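Local structure of phytase (Debaryomyces castellii, 2GFI) at residues Y43-D54 with R389-P398; D333-I343 with H365-T375. The protein catalyses, as a 3-phytase of the histidine acid phosphatase family, the hydrolytic release of phosphate from inositol hexakisphosphate. All coordinates share one frame; numbering follows the deposited sequence.

How the contacts relate
Both contacts are buried and reach the same mixed sheet through neighbouring antiparallel strands, 374-382 in contact 2 and 385-392 in contact 1, but they differ in depth and chemistry. Contact 2 lies near the middle of the chain and includes D333, the predicted proton donor; histidine, threonine and carboxylate side chains meet there among isoleucines. Contact 1 lies farther out, where a loop wraps a hairpin and the second subunit also packs, and backbone carbonyls and bridging waters do much of the polar work. The two sites touch directly: N393 N lies 2.8 Å from R374 O, probably hydrogen-bonded, and N46 ND2 lies 2.9 Å from G367 O.

Contact 1: residues Y43-D54 with R389-P398; sequences YIQNKGFGISTD and RYVINDAVIP
The irregular chain of Y43-D54 arches over the hairpin of R389-P398, with Q45 lying against N393 and G48 against A395 around the type I' turn from I392 to A395. One direct backbone bond, N46 N to N393 O (2.8 Å), pins the loop to the turn. There the Y43 hydroxyl donates to D394 OD2 (2.7 Å) from above the carboxylate, whose plane stands 87° to the ring. Q45 NE2 adds a weak bond to the same oxygen, its stronger partner being A16 O of the second subunit. N46 rests its CB near I392 O, and CG anti to the backbone N (chi1 -178°) carries OD1 to where it accepts from G48 N in an Asx turn. G48 passes so close to A395 CB (3.5 Å from its CA) that a side chain there would collide. Farther along, F49 sets its ring edge near V396 O and its CE2 3.7 Å from I397 CD1. I51 carries the apolar centre: CG2 lies against V396 CB, while CD1 presses on P398 CG in a tight 3.4 Å contact. R389, extended from CG to NE, slides its guanidinium past V396 CG2, which sits over one face, and NH2 donates to D54 O (2.8 Å) from above that carbonyl plane; its NE pairs with E378. One water bridges N46 O and, weakly, D394 O; another joins S52 O to R389 NH1. Strand 374-382 flanks the hairpin through 385-392, helix 333-343 packs against Y390 and I392, and the second subunit packs on both segments, its I281 on I51 of the loop and its F359 on P398.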
loop_
_atom_site.group_PDB
_atom_site.type_symbol
_atom_site.label_atom_id
_atom_site.label_comp_id
_atom_site.label_asym_id
_atom_site.label_seq_id
_atom_site.Cartn_x
_atom_site.Cartn_y
_atom_site.Cartn_z
ATOM N N TYR A 43 -3.695 -4.811 -17.667
ATOM C CA TYR A 43 -2.452 -4.074 -17.765
ATOM C C TYR A 43 -1.649 -4.185 -16.479
ATOM O O TYR A 43 -2.213 -4.157 -15.370
ATOM C CB TYR A 43 -2.727 -2.579 -18.021
ATOM C CG TYR A 43 -1.451 -1.806 -18.165
ATOM C CD1 TYR A 43 -0.585 -2.058 -19.219
ATOM C CD2 TYR A 43 -1.092 -0.847 -17.225
ATOM C CE1 TYR A 43 0.602 -1.358 -19.340
ATOM C CE2 TYR A 43 0.081 -0.138 -17.347
ATOM C CZ TYR A 43 0.925 -0.400 -18.388
ATOM O OH TYR A 43 2.118 0.322 -18.467
ATOM N N ILE A 44 -0.331 -4.302 -16.637
ATOM C CA ILE A 44 0.574 -4.133 -15.526
ATOM C C ILE A 44 1.841 -3.463 -16.027
ATOM O O ILE A 44 2.308 -3.734 -17.134
ATOM C CB ILE A 44 0.870 -5.513 -14.835
ATOM C CG1 ILE A 44 1.447 -5.297 -13.432
ATOM C CG2 ILE A 44 1.726 -6.396 -15.741
ATOM C CD1 ILE A 44 1.498 -6.554 -12.584
ATOM N N GLN A 45 2.397 -2.597 -15.191
ATOM C CA GLN A 45 3.622 -1.869 -15.508
ATOM C C GLN A 45 4.818 -2.790 -15.457
ATOM O O GLN A 45 4.904 -3.699 -14.615
ATOM C CB GLN A 45 3.843 -0.701 -14.541
ATOM C CG GLN A 45 2.728 0.316 -14.575
ATOM C CD GLN A 45 2.925 1.434 -13.597
ATOM O OE1 GLN A 45 3.646 1.297 -12.600
ATOM N NE2 GLN A 45 2.286 2.546 -13.862
ATOM N N ASN A 46 5.755 -2.537 -16.359
ATOM C CA ASN A 46 6.962 -3.294 -16.423
ATOM C C ASN A 46 7.698 -3.158 -15.077
ATOM O O ASN A 46 7.678 -2.073 -14.467
ATOM C CB ASN A 46 7.750 -2.750 -17.592
ATOM C CG ASN A 46 9.031 -3.486 -17.820
ATOM O OD1 ASN A 46 9.964 -3.351 -17.035
ATOM N ND2 ASN A 46 9.098 -4.271 -18.901
ATOM N N LYS A 47 8.327 -4.234 -14.601
ATOM C CA LYS A 47 9.031 -4.177 -13.296
ATOM C C LYS A 47 10.028 -2.997 -13.262
ATOM O O LYS A 47 10.123 -2.308 -12.260
ATOM C CB LYS A 47 9.689 -5.509 -12.928
ATOM C CG LYS A 47 8.711 -6.737 -12.960
ATOM C CD LYS A 47 9.423 -8.105 -12.590
ATOM C CE LYS A 47 8.422 -9.057 -11.833
ATOM N NZ LYS A 47 9.037 -10.293 -11.210
ATOM N N GLY A 48 10.718 -2.756 -14.378
ATOM C CA GLY A 48 11.563 -1.563 -14.565
ATOM C C GLY A 48 12.833 -1.514 -13.741
ATOM O O GLY A 48 13.174 -2.494 -13.114
ATOM N N PHE A 49 13.541 -0.380 -13.731
ATOM C CA PHE A 49 14.875 -0.367 -13.114
ATOM C C PHE A 49 15.070 0.792 -12.175
ATOM O O PHE A 49 16.182 1.007 -11.701
ATOM C CB PHE A 49 15.996 -0.335 -14.155
ATOM C CG PHE A 49 15.901 -1.406 -15.198
ATOM C CD1 PHE A 49 16.199 -2.737 -14.890
ATOM C CD2 PHE A 49 15.553 -1.076 -16.520
ATOM C CE1 PHE A 49 16.120 -3.718 -15.880
ATOM C CE2 PHE A 49 15.491 -2.042 -17.515
ATOM C CZ PHE A 49 15.774 -3.365 -17.199
ATOM N N GLY A 50 14.003 1.562 -11.920
ATOM C CA GLY A 50 14.085 2.656 -10.974
ATOM C C GLY A 50 14.389 3.973 -11.637
ATOM O O GLY A 50 14.561 4.962 -10.956
ATOM N N ILE A 51 14.444 3.983 -12.974
ATOM C CA ILE A 51 14.737 5.174 -13.745
ATOM C C ILE A 51 13.540 6.049 -13.708
ATOM O O ILE A 51 12.404 5.601 -13.943
ATOM C CB ILE A 51 15.119 4.831 -15.187
ATOM C CG1 ILE A 51 16.361 3.926 -15.191
ATOM C CG2 ILE A 51 15.445 6.074 -15.937
ATOM C CD1 ILE A 51 16.524 3.192 -16.456
ATOM N N SER A 52 13.759 7.303 -13.371
ATOM C CA SER A 52 12.634 8.209 -13.318
ATOM C C SER A 52 12.069 8.381 -14.743
ATOM O O SER A 52 12.816 8.494 -15.738
ATOM C CB SER A 52 13.056 9.492 -12.635
ATOM O OG SER A 52 12.251 10.554 -13.103
ATOM N N THR A 53 10.745 8.341 -14.867
ATOM C CA THR A 53 10.146 8.342 -16.206
ATOM C C THR A 53 9.909 9.770 -16.618
ATOM O O THR A 53 9.659 10.015 -17.794
ATOM C CB THR A 53 8.834 7.556 -16.270
ATOM O OG1 THR A 53 7.938 8.023 -15.246
ATOM C CG2 THR A 53 9.076 6.091 -15.956
ATOM N N ASP A 54 9.961 10.688 -15.639
ATOM C CA ASP A 54 10.012 12.126 -15.896
ATOM C C ASP A 54 11.029 12.490 -16.963
ATOM O O ASP A 54 12.102 11.891 -17.045
ATOM C CB ASP A 54 10.510 12.870 -14.669
ATOM C CG ASP A 54 9.519 12.899 -13.539
ATOM O OD1 ASP A 54 8.634 12.033 -13.445
ATOM O OD2 ASP A 54 9.581 13.779 -12.670
ATOM N N ARG A 389 14.784 7.686 -25.871
ATOM C CA ARG A 389 14.748 6.523 -24.996
ATOM C C ARG A 389 13.387 5.855 -25.065
ATOM O O ARG A 389 12.402 6.460 -25.496
ATOM C CB ARG A 389 15.112 6.888 -23.544
ATOM C CG ARG A 389 14.044 7.654 -22.825
ATOM C CD ARG A 389 14.356 7.857 -21.369
ATOM N NE ARG A 389 13.340 8.677 -20.752
ATOM C CZ ARG A 389 13.418 9.125 -19.513
ATOM N NH1 ARG A 389 14.502 8.836 -18.776
ATOM N NH2 ARG A 389 12.432 9.882 -19.015
ATOM N N TYR A 390 13.360 4.602 -24.626
ATOM C CA TYR A 390 12.153 3.796 -24.590
ATOM C C TYR A 390 11.539 3.718 -23.197
ATOM O O TYR A 390 12.248 3.506 -22.224
ATOM C CB TYR A 390 12.502 2.394 -25.023
ATOM C CG TYR A 390 12.630 2.254 -26.503
ATOM C CD1 TYR A 390 11.522 1.878 -27.277
ATOM C CD2 TYR A 390 13.854 2.502 -27.150
ATOM C CE1 TYR A 390 11.637 1.736 -28.638
ATOM C CE2 TYR A 390 13.969 2.365 -28.537
ATOM C CZ TYR A 390 12.860 1.996 -29.260
ATOM O OH TYR A 390 12.960 1.857 -30.622
ATOM N N VAL A 391 10.216 3.862 -23.125
ATOM C CA VAL A 391 9.467 3.624 -21.909
ATOM C C VAL A 391 8.452 2.534 -22.280
ATOM O O VAL A 391 7.491 2.778 -23.034
ATOM C CB VAL A 391 8.775 4.927 -21.395
ATOM C CG1 VAL A 391 8.359 4.791 -19.951
ATOM C CG2 VAL A 391 9.705 6.156 -21.534
ATOM N N ILE A 392 8.690 1.314 -21.778
ATOM C CA ILE A 392 7.856 0.171 -22.072
ATOM C C ILE A 392 7.028 -0.076 -20.826
ATOM O O ILE A 392 7.559 -0.302 -19.728
ATOM C CB ILE A 392 8.717 -1.029 -22.335
ATOM C CG1 ILE A 392 9.857 -0.695 -23.310
ATOM C CG2 ILE A 392 7.830 -2.252 -22.742
ATOM C CD1 ILE A 392 9.384 0.006 -24.604
ATOM N N ASN A 393 5.720 0.009 -20.983
ATOM C CA ASN A 393 4.799 -0.197 -19.865
ATOM C C ASN A 393 5.259 0.516 -18.611
ATOM O O ASN A 393 5.358 -0.074 -17.531
ATOM C CB ASN A 393 4.602 -1.666 -19.668
ATOM C CG ASN A 393 4.161 -2.294 -20.912
ATOM O OD1 ASN A 393 4.734 -3.270 -21.381
ATOM N ND2 ASN A 393 3.161 -1.697 -21.515
ATOM N N ASP A 394 5.537 1.802 -18.810
ATOM C CA ASP A 394 5.826 2.740 -17.755
ATOM C C ASP A 394 7.176 2.601 -17.096
ATOM O O ASP A 394 7.370 3.133 -16.014
ATOM C CB ASP A 394 4.730 2.760 -16.711
ATOM C CG ASP A 394 3.453 3.263 -17.247
ATOM O OD1 ASP A 394 3.472 4.365 -17.849
ATOM O OD2 ASP A 394 2.367 2.649 -17.093
ATOM N N ALA A 395 8.106 1.927 -17.759
ATOM C CA ALA A 395 9.458 1.787 -17.254
ATOM C C ALA A 395 10.431 2.223 -18.330
ATOM O O ALA A 395 10.263 1.843 -19.475
ATOM C CB ALA A 395 9.733 0.334 -16.883
ATOM N N VAL A 396 11.446 3.015 -17.983
ATOM C CA VAL A 396 12.462 3.333 -18.973
ATOM C C VAL A 396 13.238 2.066 -19.138
ATOM O O VAL A 396 13.654 1.463 -18.149
ATOM C CB VAL A 396 13.410 4.475 -18.541
ATOM C CG1 VAL A 396 14.544 4.637 -19.567
ATOM C CG2 VAL A 396 12.626 5.800 -18.293
ATOM N N ILE A 397 13.399 1.641 -20.383
ATOM C CA ILE A 397 14.275 0.516 -20.719
ATOM C C ILE A 397 15.422 1.034 -21.561
ATOM O O ILE A 397 15.250 1.235 -22.765
ATOM C CB ILE A 397 13.492 -0.596 -21.474
ATOM C CG1 ILE A 397 12.182 -0.957 -20.732
ATOM C CG2 ILE A 397 14.390 -1.812 -21.751
ATOM C CD1 ILE A 397 12.337 -1.633 -19.338
ATOM N N PRO A 398 16.583 1.286 -20.954
ATOM C CA PRO A 398 17.707 1.787 -21.715
ATOM C C PRO A 398 18.173 0.797 -22.804
ATOM O O PRO A 398 18.033 -0.423 -22.652
ATOM C CB PRO A 398 18.791 2.007 -20.649
ATOM C CG PRO A 398 18.017 2.211 -19.357
ATOM C CD PRO A 398 16.908 1.164 -19.514
HETATM O O HOH W 1 7.269 0.555 -14.645
HETATM O O HOH W 2 13.230 1.785 -15.359
HETATM O O HOH W 3 11.425 3.334 -14.924
HETATM O O HOH W 4 15.192 9.716 -16.010
#

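Contact 2: residues D333-I343 with H365-T375; sequences DTDIEIFHSAI and HVGITPQGART
H340 and T375 form the hydrogen bond between helix 333-343 and the segment H365-T375: H340 NE2 and T375 OG1 lie 2.7 Å apart at a nearly straight 170°, the hydroxyl in the ring plane, and either could donate. Apolar packing fixes the same imidazole. I368 lays CG2 over one face, a CH-pi contact 3.6 Å from the ring centroid, and I343 CD1 of the same helix as H340 covers the opposite face. I368 presents this methyl because CG2 stands anti to its backbone N, with CG1 (chi1 -53°) anti to the carbonyl carbon. Beside it, I336 CG2 meets T369 CG2 at 3.8 Å as the two side chains slide past each other, and T369 OG1 comes within 3.3 Å of D333 CB at the start of the helix. Ionisable groups gather next to these. The E337 carboxylate lies near the H365 ring edge but is modelled too close for the detail to be trusted. Y363 OH and N295 ND2 also bond the carboxylate. With E337 cut back to an alanine, Y363 OH and N295 ND2 would probably lose their carboxylate partner and the space beside H365 would be less filled. D333 OD2 lies 4.3 Å from H365 NE2, while R69 forms a salt bridge to this carboxylate oxygen. The H340-T375 bond ties the helix to strand 374-382, and I368 joins it to the short helix 365-368. D333, the predicted proton donor, lies near the predicted nucleophile H70, with H365 and R69 about its carboxylate, consistent with a place in the active site.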
loop_
_atom_site.group_PDB
_atom_site.type_symbol
_atom_site.label_atom_id
_atom_site.label_comp_id
_atom_site.label_asym_id
_atom_site.label_seq_id
_atom_site.Cartn_x
_atom_site.Cartn_y
_atom_site.Cartn_z
ATOM N N ASP A 333 -0.619 -7.183 -29.656
ATOM C CA ASP A 333 0.572 -7.587 -28.938
ATOM C C ASP A 333 1.614 -8.149 -29.891
ATOM O O ASP A 333 2.822 -7.838 -29.784
ATOM C CB ASP A 333 0.238 -8.593 -27.825
ATOM C CG ASP A 333 -0.599 -9.771 -28.302
ATOM O OD1 ASP A 333 -1.030 -9.837 -29.483
ATOM O OD2 ASP A 333 -0.896 -10.705 -27.535
ATOM N N THR A 334 1.139 -8.943 -30.847
ATOM C CA THR A 334 1.996 -9.638 -31.782
ATOM C C THR A 334 2.830 -8.663 -32.577
ATOM O O THR A 334 3.995 -8.900 -32.812
ATOM C CB THR A 334 1.173 -10.556 -32.696
ATOM O OG1 THR A 334 0.586 -11.597 -31.905
ATOM C CG2 THR A 334 2.108 -11.345 -33.616
ATOM N N ASP A 335 2.248 -7.528 -32.925
ATOM C CA ASP A 335 2.928 -6.577 -33.773
ATOM C C ASP A 335 3.946 -5.823 -32.983
ATOM O O ASP A 335 5.051 -5.537 -33.477
ATOM C CB ASP A 335 1.910 -5.664 -34.376
ATOM C CG ASP A 335 0.911 -6.435 -35.167
ATOM O OD1 ASP A 335 1.365 -6.987 -36.200
ATOM O OD2 ASP A 335 -0.296 -6.601 -34.815
ATOM N N ILE A 336 3.577 -5.550 -31.734
ATOM C CA ILE A 336 4.467 -4.889 -30.813
ATOM C C ILE A 336 5.586 -5.822 -30.417
ATOM O O ILE A 336 6.695 -5.357 -30.202
ATOM C CB ILE A 336 3.703 -4.380 -29.593
ATOM C CG1 ILE A 336 2.680 -3.330 -30.044
ATOM C CG2 ILE A 336 4.675 -3.796 -28.567
ATOM C CD1 ILE A 336 1.746 -2.849 -28.946
ATOM N N GLU A 337 5.301 -7.123 -30.304
ATOM C CA GLU A 337 6.362 -8.092 -29.980
ATOM C C GLU A 337 7.358 -8.185 -31.090
ATOM O O GLU A 337 8.550 -8.164 -30.847
ATOM C CB GLU A 337 5.840 -9.502 -29.720
ATOM C CG GLU A 337 5.641 -9.769 -28.275
ATOM C CD GLU A 337 5.409 -11.219 -27.989
ATOM O OE1 GLU A 337 6.188 -11.792 -27.179
ATOM O OE2 GLU A 337 4.418 -11.742 -28.557
ATOM N N ILE A 338 6.854 -8.312 -32.306
ATOM C CA ILE A 338 7.698 -8.366 -33.483
ATOM C C ILE A 338 8.472 -7.055 -33.639
ATOM O O ILE A 338 9.664 -7.065 -33.899
ATOM C CB ILE A 338 6.835 -8.687 -34.727
ATOM C CG1 ILE A 338 6.235 -10.112 -34.611
ATOM C CG2 ILE A 338 7.634 -8.457 -36.007
ATOM C CD1 ILE A 338 5.085 -10.384 -35.561
ATOM N N PHE A 339 7.794 -5.930 -33.448
ATOM C CA PHE A 339 8.469 -4.633 -33.365
ATOM C C PHE A 339 9.663 -4.711 -32.409
ATOM O O PHE A 339 10.775 -4.372 -32.797
ATOM C CB PHE A 339 7.454 -3.548 -32.952
ATOM C CG PHE A 339 7.993 -2.146 -32.932
ATOM C CD1 PHE A 339 9.173 -1.795 -33.586
ATOM C CD2 PHE A 339 7.269 -1.142 -32.290
ATOM C CE1 PHE A 339 9.626 -0.460 -33.570
ATOM C CE2 PHE A 339 7.747 0.200 -32.252
ATOM C CZ PHE A 339 8.908 0.528 -32.909
ATOM N N HIS A 340 9.441 -5.212 -31.192
ATOM C CA HIS A 340 10.501 -5.383 -30.171
ATOM C C HIS A 340 11.579 -6.364 -30.535
ATOM O O HIS A 340 12.720 -6.240 -30.085
ATOM C CB HIS A 340 9.910 -5.754 -28.794
ATOM C CG HIS A 340 9.447 -4.561 -28.020
ATOM N ND1 HIS A 340 10.256 -3.903 -27.107
ATOM C CD2 HIS A 340 8.289 -3.868 -28.072
ATOM C CE1 HIS A 340 9.601 -2.866 -26.616
ATOM N NE2 HIS A 340 8.408 -2.820 -27.187
ATOM N N SER A 341 11.235 -7.340 -31.365
ATOM C CA SER A 341 12.264 -8.209 -31.945
ATOM C C SER A 341 13.314 -7.358 -32.680
ATOM O O SER A 341 14.513 -7.626 -32.603
ATOM C CB SER A 341 11.630 -9.199 -32.906
ATOM O OG SER A 341 12.516 -10.258 -33.145
ATOM N N ALA A 342 12.861 -6.316 -33.373
ATOM C CA ALA A 342 13.799 -5.436 -34.011
ATOM C C ALA A 342 14.339 -4.357 -33.070
ATOM O O ALA A 342 15.519 -4.043 -33.166
ATOM C CB ALA A 342 13.225 -4.840 -35.280
ATOM N N ILE A 343 13.514 -3.780 -32.191
ATOM C CA ILE A 343 14.017 -2.804 -31.189
ATOM C C ILE A 343 15.162 -3.386 -30.395
ATOM O O ILE A 343 16.187 -2.730 -30.187
ATOM C CB ILE A 343 12.920 -2.310 -30.207
ATOM C CG1 ILE A 343 11.797 -1.566 -30.953
ATOM C CG2 ILE A 343 13.543 -1.380 -29.150
ATOM C CD1 ILE A 343 10.466 -1.473 -30.190
ATOM N N HIS A 365 7.264 -12.027 -21.900
ATOM C CA HIS A 365 6.246 -11.555 -22.810
ATOM C C HIS A 365 5.375 -10.424 -22.206
ATOM O O HIS A 365 5.162 -9.379 -22.834
ATOM C CB HIS A 365 5.390 -12.701 -23.257
ATOM C CG HIS A 365 4.240 -12.266 -24.075
ATOM N ND1 HIS A 365 2.988 -12.093 -23.547
ATOM C CD2 HIS A 365 4.155 -11.918 -25.377
ATOM C CE1 HIS A 365 2.164 -11.701 -24.502
ATOM N NE2 HIS A 365 2.847 -11.592 -25.620
ATOM N N VAL A 366 4.895 -10.643 -20.982
ATOM C CA VAL A 366 4.033 -9.677 -20.261
ATOM C C VAL A 366 4.751 -8.355 -19.898
ATOM O O VAL A 366 4.098 -7.339 -19.670
ATOM C CB VAL A 366 3.416 -10.344 -19.013
ATOM C CG1 VAL A 366 4.485 -10.614 -17.965
ATOM C CG2 VAL A 366 2.279 -9.511 -18.454
ATOM N N GLY A 367 6.090 -8.375 -19.843
ATOM C CA GLY A 367 6.876 -7.164 -19.618
ATOM C C GLY A 367 6.771 -6.265 -20.853
ATOM O O GLY A 367 6.991 -5.045 -20.776
ATOM N N ILE A 368 6.412 -6.868 -21.988
ATOM C CA ILE A 368 6.370 -6.148 -23.260
ATOM C C ILE A 368 4.937 -5.859 -23.640
ATOM O O ILE A 368 4.597 -4.693 -23.889
ATOM C CB ILE A 368 7.086 -6.903 -24.421
ATOM C CG1 ILE A 368 8.536 -7.310 -24.078
ATOM C CG2 ILE A 368 7.091 -6.031 -25.696
ATOM C CD1 ILE A 368 9.289 -8.044 -25.312
ATOM N N THR A 369 4.091 -6.900 -23.678
ATOM C CA THR A 369 2.717 -6.727 -24.118
ATOM C C THR A 369 1.660 -7.262 -23.158
ATOM O O THR A 369 1.007 -8.271 -23.458
ATOM C CB THR A 369 2.468 -7.307 -25.542
ATOM O OG1 THR A 369 2.642 -8.731 -25.522
ATOM C CG2 THR A 369 3.503 -6.801 -26.574
ATOM N N PRO A 370 1.453 -6.586 -22.023
ATOM C CA PRO A 370 0.301 -6.879 -21.203
ATOM C C PRO A 370 -0.866 -6.316 -21.983
ATOM O O PRO A 370 -0.638 -5.611 -22.976
ATOM C CB PRO A 370 0.548 -6.030 -19.955
ATOM C CG PRO A 370 1.318 -4.845 -20.497
ATOM C CD PRO A 370 2.263 -5.497 -21.435
ATOM N N GLN A 371 -2.094 -6.602 -21.557
ATOM C CA GLN A 371 -3.246 -5.923 -22.168
ATOM C C GLN A 371 -3.017 -4.448 -21.931
ATOM O O GLN A 371 -2.566 -4.070 -20.842
ATOM C CB GLN A 371 -4.535 -6.367 -21.525
ATOM C CG GLN A 371 -4.855 -7.822 -21.730
ATOM C CD GLN A 371 -5.434 -8.112 -23.126
ATOM O OE1 GLN A 371 -5.433 -7.244 -23.997
ATOM N NE2 GLN A 371 -5.931 -9.334 -23.322
ATOM N N GLY A 372 -3.264 -3.620 -22.947
ATOM C CA GLY A 372 -3.081 -2.195 -22.795
ATOM C C GLY A 372 -1.606 -1.838 -22.847
ATOM O O GLY A 372 -1.212 -0.764 -22.380
ATOM N N ALA A 373 -0.782 -2.736 -23.394
ATOM C CA ALA A 373 0.656 -2.497 -23.571
ATOM C C ALA A 373 0.959 -1.142 -24.213
ATOM O O ALA A 373 0.257 -0.709 -25.125
ATOM C CB ALA A 373 1.269 -3.594 -24.407
ATOM N N ARG A 374 2.036 -0.507 -23.759
ATOM C CA ARG A 374 2.434 0.772 -24.266
ATOM C C ARG A 374 3.929 0.765 -24.478
ATOM O O ARG A 374 4.710 0.550 -23.552
ATOM C CB ARG A 374 1.984 1.909 -23.319
ATOM C CG ARG A 374 2.344 1.706 -21.841
ATOM C CD ARG A 374 1.399 2.353 -20.870
ATOM N NE ARG A 374 0.130 1.656 -20.912
ATOM C CZ ARG A 374 -0.957 1.976 -20.220
ATOM N NH1 ARG A 374 -0.964 3.022 -19.391
ATOM N NH2 ARG A 374 -2.038 1.212 -20.341
ATOM N N THR A 375 4.343 0.951 -25.714
ATOM C CA THR A 375 5.740 1.137 -25.981
ATOM C C THR A 375 5.874 2.587 -26.401
ATOM O O THR A 375 5.240 3.039 -27.347
ATOM C CB THR A 375 6.203 0.150 -27.076
ATOM O OG1 THR A 375 6.508 -1.111 -26.445
ATOM C CG2 THR A 375 7.515 0.620 -27.766
HETATM O O HOH W 5 2.017 -11.419 -28.806
#